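Local coordinates for protein CbsA (Xanthomonas oryzae pv. oryzae, PDB 5XYH) that hydrolyses 1,4-beta-glucosidic bonds of cellulose as a family 6 exoglucanase (cellobiosidase), a plant cell-wall-degrading enzyme of the rice bacterial blight pathogen, at residues C100-S105 with G380-C385; R331-N336 with D393-G398; I92-G97 with G107-T112; I145-L150 with Y191-H196; N375-G380 with A403-T408. One frame throughout, in Å; residues are numbered along the deposited sequence.

Contact 1: C100-S105 with G380-C385; sequences CHALAS and GFDRYC
D382 reaches across to L103 and A104 with its carboxylate, and its conformation accounts for the polar part of the contact. CG stands anti to the backbone N (chi1 -161°), which carries the carboxylate over to the A102-A104 backbone. There D382 OD2 accepts the N-H of A104, 3.1 Å from A104 N. The donor sits well above the carboxylate plane, 67° out of it. OD1 is used at home: its anti lone pair takes the N-H of Y384, 3.0 Å from D382 OD1 to Y384 N. A water that donates to both D382 OD2 and A104 O ties the acid to the loop a second time.

L103 crosses the D382 side chain at about a right angle, CB lying 3.5 Å from D382 OD1. Its extended chain (chi2 -177°) sends CD1 to the edge of the Y384 ring, 4.0 Å from Y384 CD1, with R383 CB beside it. A104 CB rests on F381 O at 3.6 Å.

The D382 OD1 bond makes an Asx turn leading into the 3-10 turn 383-385, here joining two surface loops that follow strands 86-92 and 354-358 of the family 6 barrel.

Contact 2: R331-N336 with D393-G398; sequences RGNWCN and DGTLTG
L396 O is gripped by two donors, the amide of N333 from the facing segment and the hydroxyl of its own neighbour T395. This is loop-on-loop packing in the family 6 glycosidase fold: residues 331-336 lie in the loop that precedes strand 347-351, and residues 393-398 lie in the loop that follows strand 354-358. The touching parts run in nearly the same direction, 21° apart. From N333 ND2 to L396 O is 3.0 Å. The amide nitrogen meets a lone pair in the carbonyl plane, although the oxygen lies 32° out of the amide plane of N333, and the bond is bent rather than straight. T395 OG1 donates to the same oxygen, 2.9 Å from L396 O; its chi1 of 74° turns the hydroxyl forward along the chain to reach it.

The other end of the N333 amide is held through water. One molecule donates to N333 OD1 and to T395 OG1, so both polar ends of the amide have partners, which is consistent with the modelled orientation. The flat amide also packs against the T397 carbonyl, with N333 CG 3.1 Å from T397 O. That oxygen receives its own donors, a second water and Q337 NE2.

Beyond N333 the two chains stay side by side: N336 pairs through its backbone with L400, and G398 with S338. The side chain of T397 turns to D386 O and that of N336 to the backbone N of D367. The second water spans the gap from C335 N to T397 O, 3.1 Å from each of the two atoms.

Contact 3: I92-G97 with G107-T112; sequences IYDMPG and GELPLT
D94 and E108 meet because their first torsions throw the carboxylates into the gap between the segments: in D94 CG is anti to the backbone N (chi1 -154°), while in E108 CG lies between the backbone N and the carbonyl carbon (chi1 64°) and the chain then runs extended. The two side chains cross at about a right angle, their carboxylate planes 49° apart, and D94 OD2 comes within 2.6 Å of E108 OE2. Oxygens this close suggest that one of the two acids holds a proton and gives it to the other. E108 OE2 has a further partner in the backbone N of I54.

L109 crosses D94 at about a right angle, with CD1 3.3 Å from D94 O and 3.6 Å from D94 OD2. A nearly straight backbone bond of 2.9 Å from G97 N to L109 O fixes the register. Beside it P96 CB sits 3.3 Å from P110 O, the carbonyl next along from L109, and L111 CD1 sits 3.6 Å from P96 O. One water bridges D94 OD1 and E108 N, 2.9 Å from the latter.

The two segments open and close the loop linking strand 86-92 to helix 113-131, whose N-cap is T112. P96 and L111 both pack on I170 of helix 170-183, P96 also on Y119 of helix 113-131, while I92 pairs with I144 of strand 140-145.

Contact 4: I145-L150 with Y191-H196; sequences IEPDSL and YMDIGH
I145 and M192 lie next to each other on one face of the sheet, their side chains slanting across one another with I145 CG2 3.9 Å from M192 SD. The methionine is bent at every step, all three torsions close to -65°, and this curl carries CE back to L150, whose CD1 is 3.9 Å from M192 CE. The sulfur thus meets one branched side chain and the terminal methyl the other. I175 and L179 of helix 170-183 and Y213 of helix 206-218 pack on the same methionine.

Underneath, the backbones form a parallel bridge: I145 N donates to Y191 O at 2.9 Å, and D193 N returns a weak bond to I145 O. Strands 140-145 and 188-193 with the helices between them make a beta-alpha-beta unit of the family 6 barrel, and the E146-P147-D148-S149 sequence at the C-terminal end of the first strand is a signature of the family's active-site region.

D193 points toward the 146-149 loop. With CG anti to its backbone N, its carboxylate lies beside P147, D193 CG being 3.4 Å from P147 CA. D193 OD2 takes the N-H of G195 from above the carboxylate plane, 3.2 Å from G195 N, closing an Asx turn; D193 OD1 bonds to T234. One water joins D193 OD2 to D148 N; another accepts from S149 N, 3.0 Å away, and lies within reach of D193 OD2 and E146 O. S149 OG in turn donates to E146 O at 2.7 Å, while the D148 side chain faces away, with D148 OD1 on N152 ND2.

Contact 5: N375-G380 with A403-T408; sequences NKQGKG and APIAGT
K379 crosses I405 at about a right angle and runs out fully extended to the tip of the facing turn. Its CB starts the contact, 4.1 Å from I405 CB. Further out, CD lies against the other end of the isoleucine, 3.9 Å from I405 CD1, and already nears the A406 carbonyl. CE continues along that carbonyl, 3.2 Å from A406 O. NZ ends on it, with a very short hydrogen bond of 2.5 Å from K379 NZ to A406 O, a length best not pressed too closely. The same ammonium group reaches back to Q377 OE1, which it meets from above the amide plane rather than on a lone pair.

I405 is the hydrophobic counterpart. Its chi1 of 68° projects CD1 among three side chains of the facing loop: besides the lysine, N375 CB at 3.7 Å from I405 CD1 and Q377 OE1 at 3.8 Å from that methyl. N375 shapes this loop from within. Its OD1 accepts from both Q377 N, an Asx turn, and K379 N, the latter bond almost straight at 171°, and its ND2 donates to K379 O.

Residues 405-408 form a type II beta turn, with T408 OG1 adding a second bond to I405 O. A water links G380 O to A406 N, while G407 O is held by R66. Both segments belong to the surface loops before helix 411-419. The lysine charge is met here by neutral carbonyl oxygens, so it is probably stabilised by dipoles rather than by a salt bridge across this contact.

Contact 4 lies nearest the middle of the chain, its centre about 8 Å from the chain centre; the other four sit at about 17 to 19 Å. Contact 3 plugs directly into it: E146 OE2 probably accepts from D94 N (2.9 Å) and E146 OE1 from M95 N (3.1 Å), at the C-terminal ends of neighbouring strands, where the active site of family 6 enzymes lies. Contacts 1 and 2, centres about 12 Å apart, share the W334-Y384 ring stack and the C335-C385 disulfide, whose C335 SG and C385 SG are modelled 2.8 Å apart, a doubtful geometry. Contact 5 continues contact 1 through G380 and touches contact 2, N336 ND2 to A403 CB, at 3.3 Å.

Contact 1: C100-S105 with G380-C385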
# COMPACT_ATOMS: atom_id res chain seq x y z
N CYS A 100 -12.19 5.26 -6.79
CA CYS A 100 -13.38 5.26 -7.63
C CYS A 100 -14.12 3.92 -7.62
O CYS A 100 -15.32 3.88 -7.92
CB CYS A 100 -13.01 5.63 -9.07
SG CYS A 100 -11.95 4.41 -9.90
N HIS A 101 -13.45 2.82 -7.27
CA HIS A 101 -14.07 1.50 -7.28
C HIS A 101 -14.60 1.09 -5.91
O HIS A 101 -15.32 0.09 -5.81
CB HIS A 101 -13.06 0.46 -7.80
CG HIS A 101 -13.64 -0.91 -7.97
ND1 HIS A 101 -13.31 -1.97 -7.15
CD2 HIS A 101 -14.54 -1.40 -8.86
CE1 HIS A 101 -13.98 -3.04 -7.53
NE2 HIS A 101 -14.73 -2.72 -8.56
N ALA A 102 -14.30 1.86 -4.87
CA ALA A 102 -14.79 1.56 -3.53
C ALA A 102 -16.31 1.72 -3.46
O ALA A 102 -16.91 2.56 -4.15
CB ALA A 102 -14.13 2.49 -2.51
N LEU A 103 -16.93 0.93 -2.58
CA LEU A 103 -18.35 1.10 -2.28
C LEU A 103 -18.61 2.41 -1.55
O LEU A 103 -19.65 3.05 -1.77
CB LEU A 103 -18.86 -0.07 -1.46
CG LEU A 103 -18.85 -1.40 -2.21
CD1 LEU A 103 -19.44 -2.51 -1.37
CD2 LEU A 103 -19.57 -1.27 -3.56
N ALA A 104 -17.69 2.82 -0.68
CA ALA A 104 -17.81 4.06 0.09
C ALA A 104 -16.40 4.63 0.29
O ALA A 104 -15.69 4.26 1.23
CB ALA A 104 -18.50 3.82 1.43
N SER A 105 -16.01 5.55 -0.59
CA SER A 105 -14.74 6.25 -0.43
C SER A 105 -14.86 7.33 0.64
O SER A 105 -15.91 7.94 0.81
CB SER A 105 -14.31 6.91 -1.74
OG SER A 105 -13.22 7.80 -1.50
N GLY A 380 -17.01 6.62 6.33
CA GLY A 380 -18.26 5.94 6.11
C GLY A 380 -18.18 4.44 6.33
O GLY A 380 -17.34 3.93 7.08
N PHE A 381 -19.11 3.73 5.69
CA PHE A 381 -19.32 2.30 5.89
C PHE A 381 -19.22 1.63 4.52
O PHE A 381 -20.16 1.66 3.72
CB PHE A 381 -20.67 2.04 6.58
CG PHE A 381 -21.02 0.58 6.71
CD1 PHE A 381 -20.02 -0.39 6.84
CD2 PHE A 381 -22.35 0.18 6.71
CE1 PHE A 381 -20.35 -1.73 6.96
CE2 PHE A 381 -22.69 -1.17 6.83
CZ PHE A 381 -21.69 -2.12 6.96
N ASP A 382 -18.07 1.03 4.25
CA ASP A 382 -17.85 0.23 3.05
C ASP A 382 -18.23 -1.21 3.38
O ASP A 382 -17.68 -1.79 4.32
CB ASP A 382 -16.39 0.33 2.61
CG ASP A 382 -16.17 -0.07 1.16
OD1 ASP A 382 -16.51 -1.22 0.79
OD2 ASP A 382 -15.63 0.77 0.39
N ARG A 383 -19.19 -1.78 2.64
CA ARG A 383 -19.61 -3.15 2.92
C ARG A 383 -18.48 -4.16 2.76
O ARG A 383 -18.57 -5.27 3.31
CB ARG A 383 -20.79 -3.56 2.04
CG ARG A 383 -21.99 -2.64 2.10
CD ARG A 383 -22.69 -2.69 3.46
NE ARG A 383 -23.04 -4.04 3.92
CZ ARG A 383 -24.07 -4.75 3.47
NH1 ARG A 383 -24.86 -4.27 2.52
NH2 ARG A 383 -24.29 -5.96 3.98
N TYR A 384 -17.40 -3.83 2.04
CA TYR A 384 -16.30 -4.79 2.03
C TYR A 384 -15.65 -4.93 3.40
O TYR A 384 -14.84 -5.85 3.58
CB TYR A 384 -15.27 -4.40 0.98
CG TYR A 384 -15.36 -5.22 -0.30
CD1 TYR A 384 -16.29 -4.91 -1.28
CD2 TYR A 384 -14.50 -6.30 -0.52
CE1 TYR A 384 -16.36 -5.64 -2.45
CE2 TYR A 384 -14.56 -7.03 -1.68
CZ TYR A 384 -15.50 -6.71 -2.64
OH TYR A 384 -15.56 -7.43 -3.80
N CYS A 385 -15.99 -4.05 4.36
CA CYS A 385 -15.54 -4.13 5.74
C CYS A 385 -16.58 -4.80 6.65
O CYS A 385 -16.37 -4.90 7.86
CB CYS A 385 -15.22 -2.73 6.29
SG CYS A 385 -14.04 -1.77 5.27
O HOH W 1 -15.06 -1.69 -1.60
O HOH W 2 -13.70 2.32 1.41
O HOH W 3 -16.21 4.70 3.90

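Contact 2: R331-N336 with D393-G398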
# COMPACT_ATOMS: atom_id res chain seq x y z
N ARG A 331 -9.17 -13.26 -3.51
CA ARG A 331 -8.09 -12.27 -3.55
C ARG A 331 -8.61 -10.83 -3.61
O ARG A 331 -7.84 -9.90 -3.38
CB ARG A 331 -7.15 -12.59 -4.74
CG ARG A 331 -6.61 -14.03 -4.69
CD ARG A 331 -5.61 -14.31 -5.79
NE ARG A 331 -4.31 -13.75 -5.45
CZ ARG A 331 -3.38 -13.42 -6.33
NH1 ARG A 331 -3.59 -13.59 -7.63
NH2 ARG A 331 -2.23 -12.91 -5.91
N GLY A 332 -9.90 -10.63 -3.89
CA GLY A 332 -10.46 -9.29 -3.90
C GLY A 332 -10.82 -8.71 -2.55
O GLY A 332 -11.19 -7.54 -2.47
N ASN A 333 -10.70 -9.51 -1.48
CA ASN A 333 -11.04 -9.08 -0.13
C ASN A 333 -9.87 -8.30 0.47
O ASN A 333 -8.82 -8.87 0.78
CB ASN A 333 -11.39 -10.28 0.74
CG ASN A 333 -12.68 -10.94 0.32
OD1 ASN A 333 -13.47 -10.38 -0.43
ND2 ASN A 333 -12.90 -12.14 0.82
N TRP A 334 -10.08 -7.00 0.69
CA TRP A 334 -9.00 -6.11 1.07
C TRP A 334 -9.10 -5.54 2.48
O TRP A 334 -8.17 -4.87 2.92
CB TRP A 334 -8.94 -4.93 0.09
CG TRP A 334 -10.27 -4.20 -0.01
CD1 TRP A 334 -11.28 -4.46 -0.89
CD2 TRP A 334 -10.71 -3.09 0.79
NE1 TRP A 334 -12.33 -3.58 -0.69
CE2 TRP A 334 -12.00 -2.72 0.33
CE3 TRP A 334 -10.14 -2.35 1.84
CZ2 TRP A 334 -12.72 -1.67 0.88
CZ3 TRP A 334 -10.86 -1.30 2.39
CH2 TRP A 334 -12.14 -0.97 1.91
N CYS A 335 -10.21 -5.76 3.19
CA CYS A 335 -10.44 -4.99 4.40
C CYS A 335 -10.28 -5.84 5.66
O CYS A 335 -10.94 -6.88 5.79
CB CYS A 335 -11.82 -4.36 4.40
SG CYS A 335 -12.08 -3.59 6.00
N ASN A 336 -9.43 -5.37 6.58
CA ASN A 336 -9.29 -5.91 7.94
C ASN A 336 -9.25 -7.44 7.94
O ASN A 336 -10.02 -8.12 8.62
CB ASN A 336 -10.41 -5.39 8.85
CG ASN A 336 -10.35 -3.88 9.07
OD1 ASN A 336 -9.29 -3.26 8.92
ND2 ASN A 336 -11.47 -3.28 9.46
N ASP A 393 -18.21 -10.97 -6.02
CA ASP A 393 -17.46 -12.16 -6.40
C ASP A 393 -18.02 -13.41 -5.77
O ASP A 393 -17.50 -14.51 -6.03
CB ASP A 393 -15.98 -11.98 -6.05
CG ASP A 393 -15.29 -11.04 -6.99
OD1 ASP A 393 -15.51 -11.18 -8.21
OD2 ASP A 393 -14.54 -10.15 -6.55
N GLY A 394 -19.07 -13.28 -4.96
CA GLY A 394 -19.79 -14.44 -4.47
C GLY A 394 -19.24 -15.08 -3.22
O GLY A 394 -19.58 -16.23 -2.94
N THR A 395 -18.41 -14.38 -2.45
CA THR A 395 -17.96 -14.87 -1.16
C THR A 395 -18.21 -13.81 -0.09
O THR A 395 -18.52 -12.66 -0.39
CB THR A 395 -16.46 -15.23 -1.15
OG1 THR A 395 -15.70 -14.02 -1.14
CG2 THR A 395 -16.07 -16.07 -2.38
N LEU A 396 -18.02 -14.20 1.16
CA LEU A 396 -18.03 -13.21 2.22
C LEU A 396 -16.73 -12.40 2.17
O LEU A 396 -15.80 -12.71 1.42
CB LEU A 396 -18.22 -13.88 3.58
CG LEU A 396 -19.60 -14.51 3.84
CD1 LEU A 396 -19.69 -14.94 5.30
CD2 LEU A 396 -20.73 -13.56 3.47
N THR A 397 -16.67 -11.36 3.00
CA THR A 397 -15.57 -10.41 2.91
C THR A 397 -14.31 -10.87 3.64
O THR A 397 -13.21 -10.37 3.34
CB THR A 397 -15.99 -9.06 3.50
OG1 THR A 397 -16.40 -9.24 4.86
CG2 THR A 397 -17.12 -8.44 2.70
N GLY A 398 -14.43 -11.74 4.64
CA GLY A 398 -13.31 -12.05 5.50
C GLY A 398 -12.89 -10.94 6.44
O GLY A 398 -11.88 -11.08 7.14
O HOH W 4 -15.00 -11.51 -2.17
O HOH W 5 -12.80 -7.37 2.57

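Contact 3: I92-G97 with G107-T112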
# COMPACT_ATOMS: atom_id res chain seq x y z
N ILE A 92 0.99 9.97 -0.40
CA ILE A 92 0.26 11.06 -1.06
C ILE A 92 -1.09 10.49 -1.49
O ILE A 92 -1.15 9.66 -2.40
CB ILE A 92 1.05 11.61 -2.26
CG1 ILE A 92 2.48 12.02 -1.84
CG2 ILE A 92 0.29 12.76 -2.96
CD1 ILE A 92 2.54 13.07 -0.70
N TYR A 93 -2.18 10.93 -0.85
CA TYR A 93 -3.44 10.19 -0.96
C TYR A 93 -4.63 11.12 -0.76
O TYR A 93 -5.38 11.03 0.22
CB TYR A 93 -3.44 9.04 0.05
CG TYR A 93 -4.59 8.04 -0.02
CD1 TYR A 93 -4.93 7.42 -1.21
CD2 TYR A 93 -5.29 7.69 1.13
CE1 TYR A 93 -5.97 6.49 -1.27
CE2 TYR A 93 -6.32 6.77 1.09
CZ TYR A 93 -6.66 6.17 -0.13
OH TYR A 93 -7.68 5.25 -0.18
N ASP A 94 -4.85 12.04 -1.71
CA ASP A 94 -6.06 12.87 -1.68
C ASP A 94 -6.60 13.16 -3.08
O ASP A 94 -7.17 14.23 -3.31
CB ASP A 94 -5.81 14.19 -0.93
CG ASP A 94 -7.10 14.77 -0.33
OD1 ASP A 94 -8.10 14.02 -0.20
OD2 ASP A 94 -7.10 15.97 -0.00
N MET A 95 -6.45 12.22 -4.00
CA MET A 95 -6.94 12.39 -5.37
C MET A 95 -8.41 12.85 -5.37
O MET A 95 -9.22 12.32 -4.59
CB MET A 95 -6.82 11.08 -6.14
CG MET A 95 -7.19 11.20 -7.60
SD MET A 95 -5.94 12.12 -8.54
CE MET A 95 -4.69 10.84 -8.72
N PRO A 96 -8.78 13.81 -6.21
CA PRO A 96 -10.20 14.04 -6.49
C PRO A 96 -10.88 12.75 -6.93
O PRO A 96 -10.33 11.97 -7.69
CB PRO A 96 -10.18 15.07 -7.62
CG PRO A 96 -8.83 15.73 -7.54
CD PRO A 96 -7.90 14.66 -7.03
N GLY A 97 -12.09 12.52 -6.43
CA GLY A 97 -12.78 11.27 -6.72
C GLY A 97 -12.04 10.03 -6.26
O GLY A 97 -12.06 9.00 -6.94
N GLY A 107 -12.65 9.90 0.43
CA GLY A 107 -11.94 11.02 -0.15
C GLY A 107 -12.78 12.28 -0.11
O GLY A 107 -13.97 12.25 -0.43
N GLU A 108 -12.17 13.39 0.31
CA GLU A 108 -12.91 14.63 0.53
C GLU A 108 -13.14 15.42 -0.75
O GLU A 108 -14.08 16.22 -0.80
CB GLU A 108 -12.15 15.50 1.53
CG GLU A 108 -10.79 15.94 1.01
CD GLU A 108 -9.92 16.57 2.09
OE1 GLU A 108 -10.44 16.99 3.16
OE2 GLU A 108 -8.70 16.64 1.88
N LEU A 109 -12.34 15.21 -1.77
CA LEU A 109 -12.35 16.09 -2.93
C LEU A 109 -13.22 15.51 -4.03
O LEU A 109 -13.10 14.32 -4.34
CB LEU A 109 -10.92 16.31 -3.44
CG LEU A 109 -9.99 17.03 -2.46
CD1 LEU A 109 -8.59 17.22 -3.04
CD2 LEU A 109 -10.60 18.36 -2.10
N PRO A 110 -14.08 16.32 -4.64
CA PRO A 110 -14.93 15.81 -5.72
C PRO A 110 -14.19 15.69 -7.03
O PRO A 110 -13.23 16.41 -7.31
CB PRO A 110 -16.04 16.87 -5.80
CG PRO A 110 -15.36 18.13 -5.42
CD PRO A 110 -14.35 17.74 -4.35
N LEU A 111 -14.67 14.76 -7.86
CA LEU A 111 -14.14 14.52 -9.20
C LEU A 111 -14.67 15.57 -10.16
O LEU A 111 -15.50 15.32 -11.04
CB LEU A 111 -14.49 13.11 -9.66
CG LEU A 111 -13.78 12.70 -10.95
CD1 LEU A 111 -12.31 12.34 -10.67
CD2 LEU A 111 -14.53 11.56 -11.64
N THR A 112 -14.16 16.79 -9.97
CA THR A 112 -14.46 17.94 -10.81
C THR A 112 -13.18 18.75 -10.97
O THR A 112 -12.22 18.59 -10.21
CB THR A 112 -15.54 18.85 -10.19
OG1 THR A 112 -15.04 19.38 -8.95
CG2 THR A 112 -16.84 18.07 -9.91
O HOH W 6 -9.95 13.21 -2.04
O HOH W 7 -9.90 13.03 2.00

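Contact 4: I145-L150 with Y191-H196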
# COMPACT_ATOMS: atom_id res chain seq x y z
N ILE A 145 2.88 7.36 -4.19
CA ILE A 145 2.08 8.28 -4.99
C ILE A 145 0.69 7.69 -5.26
O ILE A 145 0.55 6.75 -6.05
CB ILE A 145 2.78 8.64 -6.30
CG1 ILE A 145 4.11 9.35 -6.02
CG2 ILE A 145 1.85 9.51 -7.16
CD1 ILE A 145 3.98 10.71 -5.34
N GLU A 146 -0.33 8.25 -4.60
CA GLU A 146 -1.77 8.03 -4.76
C GLU A 146 -2.14 6.56 -4.96
O GLU A 146 -2.48 6.15 -6.08
CB GLU A 146 -2.31 8.88 -5.91
CG GLU A 146 -2.26 10.41 -5.64
CD GLU A 146 -3.22 10.85 -4.54
OE1 GLU A 146 -4.15 10.08 -4.18
OE2 GLU A 146 -3.04 11.99 -4.03
N PRO A 147 -2.12 5.77 -3.89
CA PRO A 147 -2.62 4.40 -3.98
C PRO A 147 -4.07 4.37 -4.44
O PRO A 147 -4.83 5.33 -4.26
CB PRO A 147 -2.50 3.88 -2.54
CG PRO A 147 -1.60 4.80 -1.83
CD PRO A 147 -1.64 6.12 -2.54
N ASP A 148 -4.43 3.26 -5.08
CA ASP A 148 -5.80 2.98 -5.49
C ASP A 148 -6.31 3.99 -6.51
O ASP A 148 -7.48 4.35 -6.51
CB ASP A 148 -6.72 2.93 -4.27
CG ASP A 148 -8.01 2.22 -4.55
OD1 ASP A 148 -8.04 1.33 -5.45
OD2 ASP A 148 -9.01 2.55 -3.88
N SER A 149 -5.43 4.48 -7.39
CA SER A 149 -5.87 5.47 -8.37
C SER A 149 -5.75 4.86 -9.75
O SER A 149 -6.72 4.23 -10.23
CB SER A 149 -5.06 6.77 -8.23
OG SER A 149 -3.69 6.56 -8.50
N LEU A 150 -4.61 5.00 -10.43
CA LEU A 150 -4.48 4.64 -11.84
C LEU A 150 -4.91 3.22 -12.20
O LEU A 150 -5.58 3.07 -13.24
CB LEU A 150 -3.03 4.87 -12.29
CG LEU A 150 -2.57 6.33 -12.32
CD1 LEU A 150 -1.19 6.46 -12.96
CD2 LEU A 150 -3.58 7.17 -13.07
N TYR A 191 7.58 7.04 -5.66
CA TYR A 191 7.27 5.69 -6.13
C TYR A 191 5.79 5.60 -6.48
O TYR A 191 4.92 5.82 -5.62
CB TYR A 191 7.66 4.66 -5.08
CG TYR A 191 9.17 4.51 -4.93
CD1 TYR A 191 9.89 5.40 -4.14
CD2 TYR A 191 9.86 3.50 -5.60
CE1 TYR A 191 11.26 5.28 -4.01
CE2 TYR A 191 11.24 3.37 -5.47
CZ TYR A 191 11.92 4.26 -4.67
OH TYR A 191 13.29 4.14 -4.51
N MET A 192 5.51 5.26 -7.74
CA MET A 192 4.15 5.15 -8.25
C MET A 192 3.47 3.89 -7.71
O MET A 192 3.97 2.78 -7.91
CB MET A 192 4.18 5.11 -9.78
CG MET A 192 4.69 6.37 -10.44
SD MET A 192 3.59 7.75 -10.17
CE MET A 192 2.11 7.17 -11.00
N ASP A 193 2.32 4.05 -7.06
CA ASP A 193 1.54 2.90 -6.64
C ASP A 193 1.01 2.17 -7.87
O ASP A 193 0.48 2.80 -8.79
CB ASP A 193 0.37 3.31 -5.75
CG ASP A 193 -0.43 2.11 -5.26
OD1 ASP A 193 -0.05 1.56 -4.20
OD2 ASP A 193 -1.40 1.70 -5.94
N ILE A 194 1.12 0.85 -7.88
CA ILE A 194 0.64 0.12 -9.06
C ILE A 194 -0.07 -1.16 -8.62
O ILE A 194 0.12 -2.24 -9.21
CB ILE A 194 1.80 -0.11 -10.06
CG1 ILE A 194 1.29 -0.54 -11.45
CG2 ILE A 194 2.89 -1.05 -9.51
CD1 ILE A 194 2.34 -0.37 -12.52
N GLY A 195 -0.92 -1.05 -7.60
CA GLY A 195 -1.81 -2.13 -7.21
C GLY A 195 -1.07 -3.35 -6.68
O GLY A 195 0.05 -3.24 -6.17
N HIS A 196 -1.69 -4.52 -6.82
CA HIS A 196 -1.15 -5.71 -6.16
C HIS A 196 -1.59 -7.05 -6.74
O HIS A 196 -0.92 -8.06 -6.55
CB HIS A 196 -1.57 -5.71 -4.69
CG HIS A 196 -3.00 -6.08 -4.50
ND1 HIS A 196 -3.40 -7.38 -4.23
CD2 HIS A 196 -4.14 -5.35 -4.61
CE1 HIS A 196 -4.72 -7.42 -4.15
NE2 HIS A 196 -5.19 -6.20 -4.37
O HOH W 8 -0.43 5.51 -8.66
O HOH W 9 -2.62 3.58 -7.83
O HOH W 10 -3.27 0.53 -4.80

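Contact 5: N375-G380 with A403-T408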
# COMPACT_ATOMS: atom_id res chain seq x y z
N ASN A 375 -18.71 9.81 13.62
CA ASN A 375 -17.36 10.34 13.67
C ASN A 375 -17.36 11.70 12.99
O ASN A 375 -18.25 12.01 12.19
CB ASN A 375 -16.35 9.39 13.02
CG ASN A 375 -16.47 9.36 11.51
OD1 ASN A 375 -15.76 10.08 10.81
ND2 ASN A 375 -17.37 8.52 11.00
N LYS A 376 -16.35 12.50 13.31
CA LYS A 376 -16.25 13.83 12.73
C LYS A 376 -15.24 13.91 11.59
O LYS A 376 -14.91 15.02 11.17
CB LYS A 376 -15.90 14.85 13.82
CG LYS A 376 -16.91 14.87 14.95
CD LYS A 376 -18.30 15.29 14.46
CE LYS A 376 -18.35 16.79 14.22
NZ LYS A 376 -17.89 17.52 15.45
N GLN A 377 -14.77 12.78 11.07
CA GLN A 377 -13.83 12.80 9.96
C GLN A 377 -14.47 12.43 8.63
O GLN A 377 -13.76 12.31 7.63
CB GLN A 377 -12.67 11.86 10.23
CG GLN A 377 -11.83 12.23 11.42
CD GLN A 377 -10.63 11.32 11.54
OE1 GLN A 377 -10.77 10.11 11.78
NE2 GLN A 377 -9.44 11.89 11.33
N GLY A 378 -15.78 12.23 8.60
CA GLY A 378 -16.41 11.86 7.35
C GLY A 378 -16.04 10.48 6.86
O GLY A 378 -15.94 10.26 5.65
N LYS A 379 -15.82 9.54 7.78
CA LYS A 379 -15.49 8.17 7.40
C LYS A 379 -16.74 7.30 7.44
O LYS A 379 -17.44 7.24 8.45
CB LYS A 379 -14.39 7.62 8.31
CG LYS A 379 -13.10 8.37 8.04
CD LYS A 379 -12.03 8.13 9.08
CE LYS A 379 -10.67 8.69 8.61
NZ LYS A 379 -9.56 8.32 9.57
N GLY A 380 -17.01 6.62 6.33
CA GLY A 380 -18.26 5.94 6.11
C GLY A 380 -18.18 4.44 6.33
O GLY A 380 -17.34 3.93 7.08
N ALA A 403 -15.07 -3.57 13.84
CA ALA A 403 -13.93 -2.77 13.40
C ALA A 403 -14.22 -1.28 13.53
O ALA A 403 -15.34 -0.83 13.25
CB ALA A 403 -13.59 -3.09 11.95
N PRO A 404 -13.24 -0.48 13.96
CA PRO A 404 -13.43 0.97 14.07
C PRO A 404 -13.20 1.66 12.72
O PRO A 404 -12.84 1.03 11.73
CB PRO A 404 -12.37 1.38 15.09
CG PRO A 404 -11.24 0.45 14.78
CD PRO A 404 -11.88 -0.87 14.40
N ILE A 405 -13.38 2.98 12.71
CA ILE A 405 -13.34 3.68 11.43
C ILE A 405 -11.94 3.63 10.83
O ILE A 405 -10.92 3.45 11.52
CB ILE A 405 -13.83 5.14 11.56
CG1 ILE A 405 -12.84 5.97 12.38
CG2 ILE A 405 -15.25 5.18 12.17
CD1 ILE A 405 -13.30 7.39 12.67
N ALA A 406 -11.89 3.81 9.51
CA ALA A 406 -10.66 3.74 8.73
C ALA A 406 -9.58 4.63 9.32
O ALA A 406 -9.82 5.79 9.65
CB ALA A 406 -10.96 4.17 7.29
N GLY A 407 -8.37 4.07 9.43
CA GLY A 407 -7.21 4.82 9.87
C GLY A 407 -7.08 5.01 11.37
O GLY A 407 -6.22 5.78 11.81
N THR A 408 -7.91 4.35 12.17
CA THR A 408 -7.79 4.36 13.63
C THR A 408 -7.52 2.94 14.13
O THR A 408 -7.71 1.95 13.42
CB THR A 408 -9.05 4.93 14.29
OG1 THR A 408 -10.13 4.01 14.17
CG2 THR A 408 -9.44 6.23 13.63
O HOH W 11 -14.57 3.68 8.19